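Local coordinates for lipoprotein (Mycoplasma mycoides subsp. capri, PDB 7ADK), which is probably a peptidase of the PA clan, the chymotrypsin-like superfamily, carried as a mycoplasma lipoprotein, at residues E311-E316 / I379-Q384; S337-Q342 / T361-T366; D270-N275 / S469-G474; P266-S271 / K671-L676. One frame throughout, in Å; residues are numbered along the deposited sequence.

Overall arrangement
The four contacts fall into two groups. Contacts 1 and 2 belong to the mostly helical region between strands 289-293 and 421-433, far from the centre of the chain. Contact 2 pairs two helices within it, with its centre about 47 Å from the chain centre. Contact 1 closes the loop in which contact 2 is nested, and the two centres lie about 28 Å apart. Contacts 3 and 4 start from overlapping segments and share Asp270 and Ser271. Their centres are about 11 Å apart, and Leu676 of contact 4 packs on Leu272, Gly273 and Gly474 of contact 3. Contacts 1 and 3 sit on opposite sides of the chain centre, about 53 Å apart between centres.

Contact 1. Residues E311-E316 / I379-Q384; sequences EKEIEE and IESEYQ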
loop_
_atom_site.group_PDB
_atom_site.type_symbol
_atom_site.label_atom_id
_atom_site.label_comp_id
_atom_site.label_asym_id
_atom_site.label_seq_id
_atom_site.Cartn_x
_atom_site.Cartn_y
_atom_site.Cartn_z
ATOM N N GLU B 311 -4.903 -30.912 22.010
ATOM C CA GLU B 311 -3.852 -30.096 22.637
ATOM C C GLU B 311 -4.055 -29.946 24.157
ATOM O O GLU B 311 -3.091 -30.094 24.908
ATOM C CB GLU B 311 -3.742 -28.732 21.930
ATOM C CG GLU B 311 -2.639 -27.816 22.489
ATOM C CD GLU B 311 -3.092 -26.913 23.653
ATOM O OE1 GLU B 311 -2.530 -27.032 24.762
ATOM O OE2 GLU B 311 -3.956 -26.027 23.471
ATOM N N LYS B 312 -5.293 -29.719 24.631
ATOM C CA LYS B 312 -5.606 -29.622 26.062
ATOM C C LYS B 312 -5.247 -30.901 26.813
ATOM O O LYS B 312 -4.565 -30.808 27.832
ATOM C CB LYS B 312 -7.084 -29.261 26.324
ATOM C CG LYS B 312 -7.592 -27.858 25.954
ATOM C CD LYS B 312 -6.539 -26.786 25.675
ATOM C CE LYS B 312 -7.183 -25.579 24.986
ATOM N NZ LYS B 312 -6.178 -24.626 24.454
ATOM N N GLU B 313 -5.730 -32.063 26.361
ATOM C CA GLU B 313 -5.842 -33.225 27.264
ATOM C C GLU B 313 -5.126 -34.520 26.842
ATOM O O GLU B 313 -5.079 -35.465 27.628
ATOM C CB GLU B 313 -7.311 -33.398 27.700
ATOM C CG GLU B 313 -7.557 -34.151 29.017
ATOM C CD GLU B 313 -6.666 -33.737 30.204
ATOM O OE1 GLU B 313 -6.416 -34.583 31.086
ATOM O OE2 GLU B 313 -6.198 -32.581 30.271
ATOM N N ILE B 314 -4.437 -34.555 25.696
ATOM C CA ILE B 314 -3.324 -35.502 25.477
ATOM C C ILE B 314 -2.080 -34.913 26.168
ATOM O O ILE B 314 -1.182 -34.348 25.548
ATOM C CB ILE B 314 -3.138 -35.862 23.984
ATOM C CG1 ILE B 314 -4.434 -36.387 23.331
ATOM C CG2 ILE B 314 -2.019 -36.890 23.777
ATOM C CD1 ILE B 314 -5.071 -37.612 23.970
ATOM N N GLU B 315 -2.103 -34.939 27.497
ATOM C CA GLU B 315 -1.186 -34.192 28.357
ATOM C C GLU B 315 -1.011 -34.852 29.733
ATOM O O GLU B 315 -1.914 -35.491 30.262
ATOM C CB GLU B 315 -1.708 -32.756 28.484
ATOM C CG GLU B 315 -0.780 -31.810 29.218
ATOM C CD GLU B 315 -1.244 -30.356 29.122
ATOM O OE1 GLU B 315 -1.682 -29.789 30.137
ATOM O OE2 GLU B 315 -1.161 -29.763 28.037
ATOM N N GLU B 316 0.163 -34.681 30.323
ATOM C CA GLU B 316 0.572 -35.241 31.609
ATOM C C GLU B 316 -0.048 -34.521 32.822
ATOM O O GLU B 316 -0.217 -33.305 32.810
ATOM C CB GLU B 316 2.112 -35.277 31.670
ATOM C CG GLU B 316 2.882 -33.940 31.668
ATOM C CD GLU B 316 3.148 -33.271 30.303
ATOM O OE1 GLU B 316 2.437 -33.524 29.311
ATOM O OE2 GLU B 316 4.074 -32.448 30.209
ATOM N N ILE B 379 -11.072 -31.016 32.015
ATOM C CA ILE B 379 -10.986 -30.875 30.549
ATOM C C ILE B 379 -10.643 -29.449 30.087
ATOM O O ILE B 379 -10.095 -29.257 29.005
ATOM C CB ILE B 379 -12.279 -31.427 29.902
ATOM C CG1 ILE B 379 -12.171 -31.719 28.394
ATOM C CG2 ILE B 379 -13.463 -30.487 30.145
ATOM C CD1 ILE B 379 -11.080 -32.707 28.017
ATOM N N GLU B 380 -10.882 -28.445 30.927
ATOM C CA GLU B 380 -10.542 -27.032 30.757
ATOM C C GLU B 380 -9.031 -26.743 30.911
ATOM O O GLU B 380 -8.612 -25.765 31.519
ATOM C CB GLU B 380 -11.435 -26.188 31.694
ATOM C CG GLU B 380 -11.219 -26.322 33.209
ATOM C CD GLU B 380 -11.977 -27.459 33.900
ATOM O OE1 GLU B 380 -12.154 -28.559 33.341
ATOM O OE2 GLU B 380 -12.309 -27.274 35.073
ATOM N N SER B 381 -8.171 -27.620 30.400
ATOM C CA SER B 381 -6.758 -27.812 30.775
ATOM C C SER B 381 -5.763 -26.682 30.428
ATOM O O SER B 381 -4.553 -26.871 30.540
ATOM C CB SER B 381 -6.266 -29.138 30.180
ATOM O OG SER B 381 -7.238 -30.151 30.313
ATOM N N GLU B 382 -6.226 -25.502 30.011
ATOM C CA GLU B 382 -5.405 -24.313 29.731
ATOM C C GLU B 382 -6.101 -23.013 30.146
ATOM O O GLU B 382 -7.320 -22.962 30.280
ATOM C CB GLU B 382 -5.029 -24.235 28.242
ATOM C CG GLU B 382 -3.896 -25.180 27.818
ATOM C CD GLU B 382 -2.560 -24.909 28.516
ATOM O OE1 GLU B 382 -1.661 -25.760 28.425
ATOM O OE2 GLU B 382 -2.397 -23.843 29.145
ATOM N N TYR B 383 -5.317 -21.948 30.325
ATOM C CA TYR B 383 -5.824 -20.625 30.683
ATOM C C TYR B 383 -6.865 -20.091 29.685
ATOM O O TYR B 383 -6.691 -20.188 28.471
ATOM C CB TYR B 383 -4.646 -19.652 30.831
ATOM C CG TYR B 383 -3.625 -19.682 29.709
ATOM C CD1 TYR B 383 -2.488 -20.497 29.829
ATOM C CD2 TYR B 383 -3.790 -18.890 28.560
ATOM C CE1 TYR B 383 -1.499 -20.487 28.834
ATOM C CE2 TYR B 383 -2.800 -18.870 27.565
ATOM C CZ TYR B 383 -1.638 -19.650 27.712
ATOM O OH TYR B 383 -0.670 -19.590 26.774
ATOM N N GLN B 384 -7.928 -19.473 30.199
ATOM C CA GLN B 384 -8.837 -18.649 29.417
ATOM C C GLN B 384 -8.177 -17.290 29.123
ATOM O O GLN B 384 -8.259 -16.360 29.924
ATOM C CB GLN B 384 -10.146 -18.517 30.188
#
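The end of helix 299-313 meets the irregular loop that links helices 361-375 and 402-412. The helix stops at Glu313, and Ile314 forms the centre of an inverse gamma turn. The contact is on the surface. Lys312, Ser381 and Glu382 carry most of it.

The Lys312 chain bends at chi2 and lays its methylene groups obliquely across those of Glu382. Lys312 CD lies 3.8 Å from Glu382 CG. The ammonium group does not pair with the carboxylate it passes, since Lys312 NZ is 6.1 Å from Glu382 OE2. It turns to its own neighbour: Lys312 NZ makes a 2.8 Å salt bridge to Glu311 OE2, using the syn lone pair of that oxygen.

The head of Glu382 sits among like charges. Glu382 OE1 is 4.0 Å from Glu311 OE1. Glu382 OE1 is also 4.1 Å from Glu315 OE2, with the two carboxylate planes 75° apart. Asp319 adds a further acid beside Glu315. This crowding may raise the proton affinity of one or more of these groups.

Ser381 points its CB at the helix end. Ile379 crosses Glu313 obliquely, with Ile379 CD1 3.8 Å from Glu313 CB. The Glu313 chain bends at chi2, which brings its carboxylate round to the serine. Asn320 is a second, weak partner of the Ser381 hydroxyl. The one hydrogen bond between the two segments runs from Ser381 OG to Glu313 OE2 at 2.6 Å, arriving 37° above the carboxylate plane.

Contact 2. Residues S337-Q342 / T361-T366; sequences SAQLTQ and TQPDKT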
loop_
_atom_site.group_PDB
_atom_site.type_symbol
_atom_site.label_atom_id
_atom_site.label_comp_id
_atom_site.label_asym_id
_atom_site.label_seq_id
_atom_site.Cartn_x
_atom_site.Cartn_y
_atom_site.Cartn_z
ATOM N N SER B 337 -3.183 -3.588 36.069
ATOM C CA SER B 337 -3.516 -2.489 35.148
ATOM C C SER B 337 -4.809 -1.761 35.555
ATOM O O SER B 337 -4.828 -0.534 35.653
ATOM C CB SER B 337 -3.611 -3.005 33.708
ATOM O OG SER B 337 -4.573 -4.031 33.571
ATOM N N ALA B 338 -5.880 -2.501 35.858
ATOM C CA ALA B 338 -7.150 -1.936 36.307
ATOM C C ALA B 338 -7.004 -1.218 37.660
ATOM O O ALA B 338 -7.484 -0.099 37.832
ATOM C CB ALA B 338 -8.183 -3.059 36.358
ATOM N N GLN B 339 -6.257 -1.813 38.590
ATOM C CA GLN B 339 -5.855 -1.206 39.862
ATOM C C GLN B 339 -5.113 0.132 39.664
ATOM O O GLN B 339 -5.435 1.092 40.356
ATOM C CB GLN B 339 -4.974 -2.183 40.650
ATOM C CG GLN B 339 -5.691 -3.445 41.161
ATOM C CD GLN B 339 -6.363 -3.280 42.518
ATOM O OE1 GLN B 339 -6.646 -2.194 43.001
ATOM N NE2 GLN B 339 -6.642 -4.355 43.194
ATOM N N LEU B 340 -4.192 0.258 38.699
ATOM C CA LEU B 340 -3.485 1.522 38.459
ATOM C C LEU B 340 -4.410 2.661 37.980
ATOM O O LEU B 340 -4.118 3.834 38.220
ATOM C CB LEU B 340 -2.298 1.265 37.519
ATOM C CG LEU B 340 -1.414 2.493 37.230
ATOM C CD1 LEU B 340 -0.861 3.154 38.482
ATOM C CD2 LEU B 340 -0.239 2.092 36.352
ATOM N N THR B 341 -5.556 2.365 37.359
ATOM C CA THR B 341 -6.583 3.401 37.135
ATOM C C THR B 341 -7.176 3.874 38.469
ATOM O O THR B 341 -7.178 5.064 38.770
ATOM C CB THR B 341 -7.684 2.978 36.141
ATOM O OG1 THR B 341 -8.610 2.082 36.700
ATOM C CG2 THR B 341 -7.155 2.345 34.864
ATOM N N GLN B 342 -7.606 2.947 39.327
ATOM C CA GLN B 342 -8.247 3.270 40.604
ATOM C C GLN B 342 -7.262 3.896 41.617
ATOM O O GLN B 342 -7.655 4.781 42.372
ATOM C CB GLN B 342 -8.970 2.017 41.134
ATOM C CG GLN B 342 -10.183 1.668 40.248
ATOM C CD GLN B 342 -10.860 0.341 40.559
ATOM O OE1 GLN B 342 -10.262 -0.637 40.954
ATOM N NE2 GLN B 342 -12.149 0.242 40.386
ATOM N N THR B 361 -14.688 -3.516 44.077
ATOM C CA THR B 361 -15.073 -4.942 44.001
ATOM C C THR B 361 -14.569 -5.622 42.724
ATOM O O THR B 361 -14.656 -6.844 42.634
ATOM C CB THR B 361 -16.585 -5.176 44.112
ATOM O OG1 THR B 361 -17.278 -4.523 43.075
ATOM C CG2 THR B 361 -17.129 -4.728 45.467
ATOM N N GLN B 362 -13.995 -4.881 41.764
ATOM C CA GLN B 362 -13.385 -5.468 40.568
ATOM C C GLN B 362 -12.259 -6.483 40.867
ATOM O O GLN B 362 -12.284 -7.533 40.224
ATOM C CB GLN B 362 -13.051 -4.397 39.512
ATOM C CG GLN B 362 -11.843 -3.476 39.748
ATOM C CD GLN B 362 -10.476 -4.064 39.397
ATOM O OE1 GLN B 362 -10.319 -5.177 38.920
ATOM N NE2 GLN B 362 -9.419 -3.341 39.661
ATOM N N PRO B 363 -11.370 -6.319 41.880
ATOM C CA PRO B 363 -10.578 -7.440 42.377
ATOM C C PRO B 363 -11.444 -8.511 43.053
ATOM O O PRO B 363 -11.400 -9.676 42.682
ATOM C CB PRO B 363 -9.529 -6.848 43.322
ATOM C CG PRO B 363 -10.165 -5.548 43.794
ATOM C CD PRO B 363 -10.944 -5.105 42.564
ATOM N N ASP B 364 -12.255 -8.150 44.043
ATOM C CA ASP B 364 -12.799 -9.130 44.987
ATOM C C ASP B 364 -13.892 -10.035 44.412
ATOM O O ASP B 364 -13.728 -11.254 44.460
ATOM C CB ASP B 364 -13.236 -8.455 46.294
ATOM C CG ASP B 364 -12.074 -7.924 47.137
ATOM O OD1 ASP B 364 -10.919 -7.893 46.671
ATOM O OD2 ASP B 364 -12.315 -7.543 48.298
ATOM N N LYS B 365 -14.967 -9.511 43.807
ATOM C CA LYS B 365 -16.060 -10.375 43.310
ATOM C C LYS B 365 -15.659 -11.214 42.089
ATOM O O LYS B 365 -16.301 -12.217 41.790
ATOM C CB LYS B 365 -17.370 -9.586 43.125
ATOM C CG LYS B 365 -17.545 -8.791 41.817
ATOM C CD LYS B 365 -18.411 -9.537 40.786
ATOM C CE LYS B 365 -18.630 -8.675 39.537
ATOM N NZ LYS B 365 -19.624 -9.278 38.621
ATOM N N THR B 366 -14.573 -10.831 41.413
ATOM C CA THR B 366 -13.959 -11.600 40.320
ATOM C C THR B 366 -12.831 -12.525 40.803
ATOM O O THR B 366 -12.440 -13.430 40.075
ATOM C CB THR B 366 -13.434 -10.694 39.200
ATOM O OG1 THR B 366 -12.233 -10.092 39.585
ATOM C CG2 THR B 366 -14.390 -9.585 38.783
#
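Helices 329-345 and 361-375 run roughly antiparallel here, with 143° between the short segments and 10.8 Å between their axes. They pair as a helical hairpin, and the CA atoms of Gln339 and Pro363 are 8.2 Å apart. That spacing leaves the meeting mostly to side chains.

Gln362 carries most of the contact. Its CG takes the crowded position between the backbone N and the carbonyl carbon, and the chain bends again at chi2. The amide thus reaches Gln342 tip to tip. Gln362 NE2 donates to Gln342 OE1 at 3.1 Å, nearly straight (165° at the hydrogen). The acceptor lies in the amide plane of Gln362, but the donor stands 43° above the carbonyl plane of Gln342. Ala338 CB lies over one face of this Gln362 amide, 3.5 Å from Gln362 NE2. Gln339 crosses Pro363 at about a right angle, with Gln339 NE2 3.8 Å from Pro363 CG.

Gln360 NE2 bonds to the side-chain oxygens of both Gln339 and Gln342, and Gln342 NE2 bonds to Ser359 O. Gln342 is held at both ends of its buried amide, consistent with a single orientation. The pairing uses neutral amides, so it probably depends little on pH.

Contact 3. Residues D270-N275 / S469-G474; sequences DSLGRN and SEVKVG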
loop_
_atom_site.group_PDB
_atom_site.type_symbol
_atom_site.label_atom_id
_atom_site.label_comp_id
_atom_site.label_asym_id
_atom_site.label_seq_id
_atom_site.Cartn_x
_atom_site.Cartn_y
_atom_site.Cartn_z
ATOM N N ASP B 270 2.667 -4.641 -7.286
ATOM C CA ASP B 270 1.621 -3.884 -8.008
ATOM C C ASP B 270 2.101 -3.485 -9.411
ATOM O O ASP B 270 1.412 -2.756 -10.104
ATOM C CB ASP B 270 1.143 -2.636 -7.226
ATOM C CG ASP B 270 0.469 -2.792 -5.845
ATOM O OD1 ASP B 270 -0.424 -3.648 -5.676
ATOM O OD2 ASP B 270 0.784 -1.982 -4.939
ATOM N N SER B 271 3.292 -3.927 -9.817
ATOM C CA SER B 271 4.030 -3.450 -10.989
ATOM C C SER B 271 4.181 -4.552 -12.038
ATOM O O SER B 271 4.251 -5.718 -11.681
ATOM C CB SER B 271 5.398 -2.934 -10.546
ATOM O OG SER B 271 6.025 -2.292 -11.627
ATOM N N LEU B 272 4.211 -4.199 -13.324
ATOM C CA LEU B 272 4.396 -5.120 -14.455
ATOM C C LEU B 272 5.773 -4.925 -15.103
ATOM O O LEU B 272 6.049 -3.857 -15.628
ATOM C CB LEU B 272 3.331 -4.856 -15.534
ATOM C CG LEU B 272 1.875 -4.894 -15.068
ATOM C CD1 LEU B 272 0.961 -4.588 -16.251
ATOM C CD2 LEU B 272 1.521 -6.230 -14.435
ATOM N N GLY B 273 6.615 -5.952 -15.156
ATOM C CA GLY B 273 7.920 -5.850 -15.815
ATOM C C GLY B 273 7.877 -5.796 -17.351
ATOM O O GLY B 273 8.529 -4.937 -17.935
ATOM N N ARG B 274 7.144 -6.704 -18.009
ATOM C CA ARG B 274 7.198 -6.969 -19.464
ATOM C C ARG B 274 5.917 -7.603 -20.008
ATOM O O ARG B 274 5.101 -8.099 -19.242
ATOM C CB ARG B 274 8.434 -7.831 -19.835
ATOM C CG ARG B 274 8.356 -9.305 -19.400
ATOM C CD ARG B 274 9.331 -10.195 -20.162
ATOM N NE ARG B 274 9.227 -11.623 -19.794
ATOM C CZ ARG B 274 9.944 -12.616 -20.296
ATOM N NH1 ARG B 274 9.715 -13.851 -19.985
ATOM N NH2 ARG B 274 10.938 -12.444 -21.101
ATOM N N ASN B 275 5.771 -7.648 -21.328
ATOM C CA ASN B 275 4.538 -8.072 -21.998
ATOM C C ASN B 275 4.170 -9.546 -21.750
ATOM O O ASN B 275 3.010 -9.897 -21.586
ATOM C CB ASN B 275 4.687 -7.748 -23.490
ATOM C CG ASN B 275 3.344 -7.677 -24.185
ATOM O OD1 ASN B 275 2.667 -8.663 -24.417
ATOM N ND2 ASN B 275 2.918 -6.500 -24.565
ATOM N N SER B 469 -7.740 -5.897 -20.179
ATOM C CA SER B 469 -6.813 -6.048 -21.300
ATOM C C SER B 469 -6.226 -4.739 -21.837
ATOM O O SER B 469 -5.161 -4.724 -22.442
ATOM C CB SER B 469 -7.527 -6.805 -22.410
ATOM O OG SER B 469 -8.506 -6.022 -23.047
ATOM N N GLU B 470 -6.914 -3.635 -21.602
ATOM C CA GLU B 470 -6.600 -2.280 -22.033
ATOM C C GLU B 470 -5.316 -1.700 -21.409
ATOM O O GLU B 470 -4.707 -0.804 -21.992
ATOM C CB GLU B 470 -7.820 -1.407 -21.697
ATOM C CG GLU B 470 -9.107 -1.779 -22.455
ATOM C CD GLU B 470 -10.002 -2.829 -21.768
ATOM O OE1 GLU B 470 -11.072 -2.454 -21.248
ATOM O OE2 GLU B 470 -9.670 -4.034 -21.767
ATOM N N VAL B 471 -4.888 -2.237 -20.263
ATOM C CA VAL B 471 -3.747 -1.812 -19.421
ATOM C C VAL B 471 -2.367 -2.002 -20.070
ATOM O O VAL B 471 -2.191 -2.841 -20.946
ATOM C CB VAL B 471 -3.841 -2.601 -18.107
ATOM C CG1 VAL B 471 -2.628 -2.609 -17.193
ATOM C CG2 VAL B 471 -5.005 -2.101 -17.267
ATOM N N LYS B 472 -1.358 -1.244 -19.615
ATOM C CA LYS B 472 -0.014 -1.147 -20.219
ATOM C C LYS B 472 1.114 -1.545 -19.257
ATOM O O LYS B 472 1.037 -1.323 -18.050
ATOM C CB LYS B 472 0.198 0.270 -20.781
ATOM C CG LYS B 472 -0.743 0.559 -21.956
ATOM C CD LYS B 472 -0.623 1.993 -22.460
ATOM C CE LYS B 472 -1.680 2.226 -23.545
ATOM N NZ LYS B 472 -1.842 3.661 -23.857
ATOM N N VAL B 473 2.169 -2.145 -19.802
ATOM C CA VAL B 473 3.349 -2.607 -19.051
ATOM C C VAL B 473 4.149 -1.442 -18.468
ATOM O O VAL B 473 4.099 -0.316 -18.957
ATOM C CB VAL B 473 4.244 -3.541 -19.888
ATOM C CG1 VAL B 473 3.467 -4.763 -20.356
ATOM C CG2 VAL B 473 4.880 -2.874 -21.100
ATOM N N GLY B 474 4.873 -1.709 -17.386
ATOM C CA GLY B 474 5.639 -0.723 -16.628
ATOM C C GLY B 474 4.828 0.100 -15.634
ATOM O O GLY B 474 5.408 0.666 -14.718
#
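Two irregular segments cross beside the antiparallel beta sheet of a fold assigned to the PA peptidase clan. Segment 270-275 precedes strand 289-293, and segment 469-474 lies in the connection between two paired antiparallel strands, 461-467 and 486-493. Their touching parts run 105° apart, so they cross and do not pair as strands.

The polar link is made by backbone. Gly474 N donates to Leu272 O at 3.0 Å, in the carbonyl plane and on a lone pair. The bond is bent, with 137° at the hydrogen. The same oxygen takes a CA-H...O contact from Gly474 CA at 3.3 Å. Gly474 has a phi of 81°, a value that favours glycine. Just beyond the contact, the backbone of Asp270 is bonded to that of Phe477, so the two loops are tied again there.

The apolar part centres on Leu272, which is buried. Its CB points toward the other segment. Leu272 CD1 reaches Val471 CG1 at 4.2 Å and lies 3.7 Å from Lys472 O. Ala278 and Ile634 also touch this leucine.

Charged ends turn elsewhere. Arg274 starts away from the contact and forms a salt bridge with Asp630, while Glu470 pairs with Lys581.

Val473 closes the other end of the contact against main chain. Its CG1, placed anti to its carbonyl carbon, sits 3.8 Å from Arg274 C and also 3.8 Å from Asn275 N.

Contact 4. Residues P266-S271 / K671-L676; sequences PSVVDS and KFYNKL
Asp270 OD2 is gripped by one hydrogen bond, a donation from Tyr673 OH at 2.7 Å. The bond uses the anti lone pair of the oxygen, which lies in the plane of the tyrosine ring at its edge. The carboxylate and ring planes are 45° apart. The bond should favour the charged form of this buried acid.

Tyr673 is the main residue of the contact. Its CG is anti to the backbone N (chi1 -175°), which swings the ring alongside Val269 and Asp270. Val268 CG2 meets the ring edge 3.8 Å from Tyr673 CD1. Val269 CG1 lies near Tyr673 CE1, at 3.4 Å. The ring of Tyr645 also meets that of Tyr673. Farther along, Leu676 CD2 packs 3.9 Å from Ser271 OG. Thr476 OG1 bonds to Tyr673 O and weakly to Ser271 OG, so it bridges the two segments. Lys671 and Lys675 touch another protein chain.

Both segments are loops in a buried part of the chain. Segment 266-271 belongs to the long connection from helix 220-226 to strand 289-293. Segment 671-676 lies between helices 651-655 and 688-691.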
loop_
_atom_site.group_PDB
_atom_site.type_symbol
_atom_site.label_atom_id
_atom_site.label_comp_id
_atom_site.label_asym_id
_atom_site.label_seq_id
_atom_site.Cartn_x
_atom_site.Cartn_y
_atom_site.Cartn_z
ATOM N N PRO B 266 10.685 -12.302 -1.061
ATOM C CA PRO B 266 9.388 -12.421 -1.729
ATOM C C PRO B 266 9.127 -11.249 -2.694
ATOM O O PRO B 266 9.470 -10.114 -2.390
ATOM C CB PRO B 266 8.352 -12.434 -0.602
ATOM C CG PRO B 266 9.130 -12.906 0.613
ATOM C CD PRO B 266 10.506 -12.312 0.381
ATOM N N SER B 267 8.475 -11.487 -3.830
ATOM C CA SER B 267 8.387 -10.528 -4.955
ATOM C C SER B 267 7.908 -9.081 -4.685
ATOM O O SER B 267 7.283 -8.758 -3.675
ATOM C CB SER B 267 7.496 -11.172 -6.019
ATOM O OG SER B 267 7.167 -10.312 -7.075
ATOM N N VAL B 268 8.112 -8.199 -5.674
ATOM C CA VAL B 268 7.293 -6.993 -5.928
ATOM C C VAL B 268 5.794 -7.319 -6.102
ATOM O O VAL B 268 5.418 -8.486 -6.093
ATOM C CB VAL B 268 7.977 -6.116 -7.006
ATOM C CG1 VAL B 268 7.862 -6.665 -8.412
ATOM C CG2 VAL B 268 7.509 -4.662 -7.033
ATOM N N VAL B 269 4.915 -6.309 -6.170
ATOM C CA VAL B 269 3.495 -6.481 -5.809
ATOM C C VAL B 269 2.407 -5.772 -6.635
ATOM O O VAL B 269 1.272 -6.227 -6.635
ATOM C CB VAL B 269 3.340 -6.069 -4.350
ATOM C CG1 VAL B 269 3.505 -4.568 -4.177
ATOM C CG2 VAL B 269 1.974 -6.431 -3.800
ATOM N N ASP B 270 2.667 -4.641 -7.286
ATOM C CA ASP B 270 1.621 -3.884 -8.008
ATOM C C ASP B 270 2.101 -3.485 -9.411
ATOM O O ASP B 270 1.412 -2.756 -10.104
ATOM C CB ASP B 270 1.143 -2.636 -7.226
ATOM C CG ASP B 270 0.469 -2.792 -5.845
ATOM O OD1 ASP B 270 -0.424 -3.648 -5.676
ATOM O OD2 ASP B 270 0.784 -1.982 -4.939
ATOM N N SER B 271 3.292 -3.927 -9.817
ATOM C CA SER B 271 4.030 -3.450 -10.989
ATOM C C SER B 271 4.181 -4.552 -12.038
ATOM O O SER B 271 4.251 -5.718 -11.681
ATOM C CB SER B 271 5.398 -2.934 -10.546
ATOM O OG SER B 271 6.025 -2.292 -11.627
ATOM N N LYS B 671 13.046 -4.002 -6.055
ATOM C CA LYS B 671 13.596 -2.733 -6.544
ATOM C C LYS B 671 12.768 -2.068 -7.635
ATOM O O LYS B 671 12.951 -0.881 -7.869
ATOM C CB LYS B 671 15.035 -2.977 -7.027
ATOM C CG LYS B 671 15.951 -3.341 -5.850
ATOM C CD LYS B 671 17.367 -3.707 -6.290
ATOM C CE LYS B 671 18.209 -4.052 -5.058
ATOM N NZ LYS B 671 19.496 -4.679 -5.419
ATOM N N PHE B 672 11.842 -2.770 -8.280
ATOM C CA PHE B 672 11.033 -2.234 -9.379
ATOM C C PHE B 672 9.853 -1.345 -8.952
ATOM O O PHE B 672 9.267 -0.698 -9.813
ATOM C CB PHE B 672 10.509 -3.408 -10.221
ATOM C CG PHE B 672 11.501 -4.229 -11.033
ATOM C CD1 PHE B 672 12.809 -3.783 -11.296
ATOM C CD2 PHE B 672 11.071 -5.453 -11.577
ATOM C CE1 PHE B 672 13.681 -4.572 -12.060
ATOM C CE2 PHE B 672 11.947 -6.248 -12.332
ATOM C CZ PHE B 672 13.256 -5.811 -12.563
ATOM N N TYR B 673 9.482 -1.277 -7.667
ATOM C CA TYR B 673 8.107 -0.971 -7.237
ATOM C C TYR B 673 7.426 0.276 -7.829
ATOM O O TYR B 673 6.365 0.160 -8.437
ATOM C CB TYR B 673 8.029 -0.955 -5.704
ATOM C CG TYR B 673 6.611 -0.762 -5.184
ATOM C CD1 TYR B 673 5.606 -1.649 -5.596
ATOM C CD2 TYR B 673 6.274 0.315 -4.342
ATOM C CE1 TYR B 673 4.278 -1.451 -5.209
ATOM C CE2 TYR B 673 4.934 0.516 -3.954
ATOM C CZ TYR B 673 3.931 -0.370 -4.388
ATOM O OH TYR B 673 2.641 -0.233 -3.986
ATOM N N ASN B 674 8.012 1.459 -7.672
ATOM C CA ASN B 674 7.499 2.720 -8.228
ATOM C C ASN B 674 8.442 3.291 -9.305
ATOM O O ASN B 674 8.476 4.496 -9.552
ATOM C CB ASN B 674 7.198 3.691 -7.060
ATOM C CG ASN B 674 5.755 3.666 -6.596
ATOM O OD1 ASN B 674 4.820 3.568 -7.367
ATOM N ND2 ASN B 674 5.514 3.840 -5.321
ATOM N N LYS B 675 9.271 2.435 -9.916
ATOM C CA LYS B 675 10.479 2.843 -10.643
ATOM C C LYS B 675 10.432 2.579 -12.153
ATOM O O LYS B 675 11.222 3.157 -12.890
ATOM C CB LYS B 675 11.694 2.186 -9.968
ATOM C CG LYS B 675 11.880 2.475 -8.469
ATOM C CD LYS B 675 12.225 3.940 -8.179
ATOM C CE LYS B 675 12.632 4.117 -6.713
ATOM N NZ LYS B 675 13.158 5.468 -6.438
ATOM N N LEU B 676 9.509 1.740 -12.627
ATOM C CA LEU B 676 9.341 1.346 -14.040
ATOM C C LEU B 676 8.463 2.314 -14.865
ATOM O O LEU B 676 8.261 2.076 -16.049
ATOM C CB LEU B 676 8.785 -0.100 -14.080
ATOM C CG LEU B 676 9.836 -1.218 -14.170
ATOM C CD1 LEU B 676 10.947 -1.099 -13.137
ATOM C CD2 LEU B 676 9.162 -2.570 -13.989
#